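Local structure of UDP-glucose 6-dehydrogenase (Pyrobaculum islandicum, 3VTF) at residues N313-M316 with P317-V321. The protein probably catalyses the NAD-dependent two-step oxidation of UDP-glucose to UDP-glucuronate, and binds UDP-glucose between two alpha/beta domains. Sequence-based numbering, arbitrary orientation.
Sequences NEYM and PRYAV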
ATOM      1  N   ASN A 313      -7.448  -6.646 -11.484  1.00 20.84           N
ATOM      2  CA  ASN A 313      -8.004  -7.878 -10.938  1.00 18.74           C
ATOM      3  C   ASN A 313      -8.802  -8.629 -11.959  1.00 23.45           C
ATOM      4  O   ASN A 313      -8.773  -9.892 -12.002  1.00 21.32           O
ATOM      5  CB  ASN A 313      -8.870  -7.540  -9.709  1.00 21.98           C
ATOM      6  CG  ASN A 313      -9.146  -8.740  -8.841  1.00 25.98           C
ATOM      7  OD1 ASN A 313     -10.304  -9.161  -8.621  1.00 25.26           O
ATOM      8  ND2 ASN A 313      -8.092  -9.284  -8.320  1.00 17.43           N
ATOM      9  N   GLU A 314      -9.551  -7.892 -12.790  1.00 22.96           N
ATOM     10  CA  GLU A 314     -10.415  -8.608 -13.728  1.00 26.72           C
ATOM     11  C   GLU A 314      -9.579  -9.233 -14.852  1.00 22.14           C
ATOM     12  O   GLU A 314      -9.990 -10.181 -15.476  1.00 24.01           O
ATOM     13  CB  GLU A 314     -11.403  -7.572 -14.326  1.00 26.92           C
ATOM     14  CG  GLU A 314     -12.543  -7.295 -13.332  1.00 36.16           C
ATOM     15  CD  GLU A 314     -13.334  -6.001 -13.669  1.00 49.59           C
ATOM     16  OE1 GLU A 314     -12.875  -5.208 -14.528  1.00 46.11           O
ATOM     17  OE2 GLU A 314     -14.383  -5.738 -13.043  1.00 49.82           O
ATOM     18  N   TYR A 315      -8.420  -8.638 -15.109  1.00 22.66           N
ATOM     19  CA  TYR A 315      -7.503  -9.110 -16.156  1.00 20.89           C
ATOM     20  C   TYR A 315      -6.803 -10.426 -15.828  1.00 22.54           C
ATOM     21  O   TYR A 315      -6.617 -11.292 -16.738  1.00 21.79           O
ATOM     22  CB  TYR A 315      -6.436  -8.035 -16.410  1.00 22.74           C
ATOM     23  CG  TYR A 315      -5.370  -8.422 -17.437  1.00 24.63           C
ATOM     24  CD1 TYR A 315      -5.716  -8.485 -18.800  1.00 28.52           C
ATOM     25  CD2 TYR A 315      -4.002  -8.642 -17.062  1.00 25.36           C
ATOM     26  CE1 TYR A 315      -4.760  -8.783 -19.770  1.00 28.23           C
ATOM     27  CE2 TYR A 315      -3.016  -8.935 -18.024  1.00 25.45           C
ATOM     28  CZ  TYR A 315      -3.417  -8.973 -19.391  1.00 27.91           C
ATOM     29  OH  TYR A 315      -2.498  -9.226 -20.396  1.00 27.04           O
ATOM     30  N   MET A 316      -6.389 -10.605 -14.553  1.00 21.13           N
ATOM     31  CA  MET A 316      -5.525 -11.725 -14.214  1.00 20.88           C
ATOM     32  C   MET A 316      -6.070 -13.115 -14.641  1.00 21.67           C
ATOM     33  O   MET A 316      -5.280 -13.926 -15.192  1.00 20.67           O
ATOM     34  CB  MET A 316      -5.139 -11.729 -12.694  1.00 21.53           C
ATOM     35  CG  MET A 316      -4.327 -10.469 -12.315  1.00 19.34           C
ATOM     36  SD  MET A 316      -3.009  -9.907 -13.361  1.00 24.25           S
ATOM     37  CE  MET A 316      -1.650 -11.033 -13.022  1.00 26.17           C
ATOM     38  N   PRO A 317      -7.345 -13.449 -14.324  1.00 23.96           N
ATOM     39  CA  PRO A 317      -7.824 -14.788 -14.725  1.00 25.42           C
ATOM     40  C   PRO A 317      -7.884 -14.988 -16.271  1.00 27.89           C
ATOM     41  O   PRO A 317      -7.618 -16.093 -16.769  1.00 25.49           O
ATOM     42  CB  PRO A 317      -9.262 -14.846 -14.180  1.00 23.42           C
ATOM     43  CG  PRO A 317      -9.285 -13.792 -13.099  1.00 26.44           C
ATOM     44  CD  PRO A 317      -8.359 -12.721 -13.518  1.00 25.42           C
ATOM     45  N   ARG A 318      -8.214 -13.930 -17.007  1.00 26.13           N
ATOM     46  CA  ARG A 318      -8.172 -13.975 -18.478  1.00 24.96           C
ATOM     47  C   ARG A 318      -6.727 -14.211 -18.903  1.00 25.09           C
ATOM     48  O   ARG A 318      -6.456 -14.992 -19.835  1.00 24.70           O
ATOM     49  CB  ARG A 318      -8.685 -12.642 -19.097  1.00 27.90           C
ATOM     50  CG  ARG A 318     -10.209 -12.459 -19.033  1.00 32.20           C
ATOM     51  CD  ARG A 318     -10.762 -11.036 -19.315  1.00 37.31           C
ATOM     52  NE  ARG A 318      -9.911 -10.193 -20.175  1.00 42.55           N
ATOM     53  CZ  ARG A 318      -9.510  -8.919 -19.900  1.00 51.68           C
ATOM     54  NH1 ARG A 318      -9.877  -8.288 -18.775  1.00 41.79           N
ATOM     55  NH2 ARG A 318      -8.739  -8.237 -20.767  1.00 48.56           N
ATOM     56  N   TYR A 319      -5.769 -13.532 -18.265  1.00 22.88           N
ATOM     57  CA  TYR A 319      -4.394 -13.726 -18.669  1.00 24.24           C
ATOM     58  C   TYR A 319      -3.904 -15.161 -18.445  1.00 25.49           C
ATOM     59  O   TYR A 319      -3.100 -15.683 -19.256  1.00 21.77           O
ATOM     60  CB  TYR A 319      -3.487 -12.699 -17.959  1.00 21.87           C
ATOM     61  CG  TYR A 319      -2.046 -12.699 -18.311  1.00 24.64           C
ATOM     62  CD1 TYR A 319      -1.632 -12.421 -19.649  1.00 26.35           C
ATOM     63  CD2 TYR A 319      -1.024 -12.937 -17.314  1.00 20.18           C
ATOM     64  CE1 TYR A 319      -0.284 -12.386 -19.979  1.00 26.24           C
ATOM     65  CE2 TYR A 319       0.320 -12.863 -17.661  1.00 24.19           C
ATOM     66  CZ  TYR A 319       0.683 -12.630 -18.982  1.00 24.23           C
ATOM     67  OH  TYR A 319       2.028 -12.613 -19.278  1.00 26.49           O
ATOM     68  N   ALA A 320      -4.341 -15.765 -17.329  1.00 20.43           N
ATOM     69  CA  ALA A 320      -3.900 -17.117 -16.952  1.00 23.25           C
ATOM     70  C   ALA A 320      -4.397 -18.094 -18.064  1.00 26.42           C
ATOM     71  O   ALA A 320      -3.659 -18.980 -18.483  1.00 24.86           O
ATOM     72  CB  ALA A 320      -4.512 -17.537 -15.559  1.00 21.30           C
ATOM     73  N   VAL A 321      -5.653 -17.927 -18.486  1.00 24.57           N
ATOM     74  CA  VAL A 321      -6.229 -18.763 -19.517  1.00 26.29           C
ATOM     75  C   VAL A 321      -5.503 -18.489 -20.881  1.00 28.03           C
ATOM     76  O   VAL A 321      -5.170 -19.426 -21.598  1.00 26.07           O
ATOM     77  CB  VAL A 321      -7.764 -18.515 -19.597  1.00 27.48           C
ATOM     78  CG1 VAL A 321      -8.436 -19.122 -20.922  1.00 27.64           C
ATOM     79  CG2 VAL A 321      -8.404 -19.016 -18.305  1.00 31.42           C
TER
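Tyr315 and Tyr319, one helical turn apart, lie with their rings near parallel, the planes inclined by 20°, yet slid so far along each other that they barely overlap, the centroids being 5.4 Å apart. One face of the Tyr315 ring is met by the Tyr319 methylene: CB sits 4.1 Å from the Tyr315 ring centroid, over the face and offset toward the rim, which meets the geometry of a CH-pi contact. Both rings have CG anti to the backbone N (chi1 177° in Tyr315), the rotamer that carries the Tyr315 ring forward along the helix until its OH reaches Tyr319 CD1 at 3.4 Å. Arg318 comes to the same ring from its edge. Its chain bends at chi3 and brings NH2 to within 3.6 Å of Tyr315 CD1, near the ring plane; with ring and guanidinium planes 76° apart, Tyr315 CD1 lies over a guanidinium face. An alanine in place of Tyr315 would probably leave the Tyr319 methylene without the ring face it packs on and the Arg318 guanidinium freer to turn.

These residues belong to helix 304-328, which packs with one side on the long helix 221-251, where Tyr315 and Tyr319 both touch Leu247, and with Pro317 on Val358 and Leu361 of helix 354-364. Pro317 also kinks the helix: its N has no hydrogen to give, and its CD stands 3.2 Å from Asn313 O, where a donor would otherwise point. Met316 CB presses on Pro317 CD at 3.5 Å, tighter than usual van der Waals contact. The regular i to i+4 pattern is intact just beyond, with Tyr319 N bonded to Tyr315 O at 2.8 Å and Ala320 N to Met316 O at 3.0 Å.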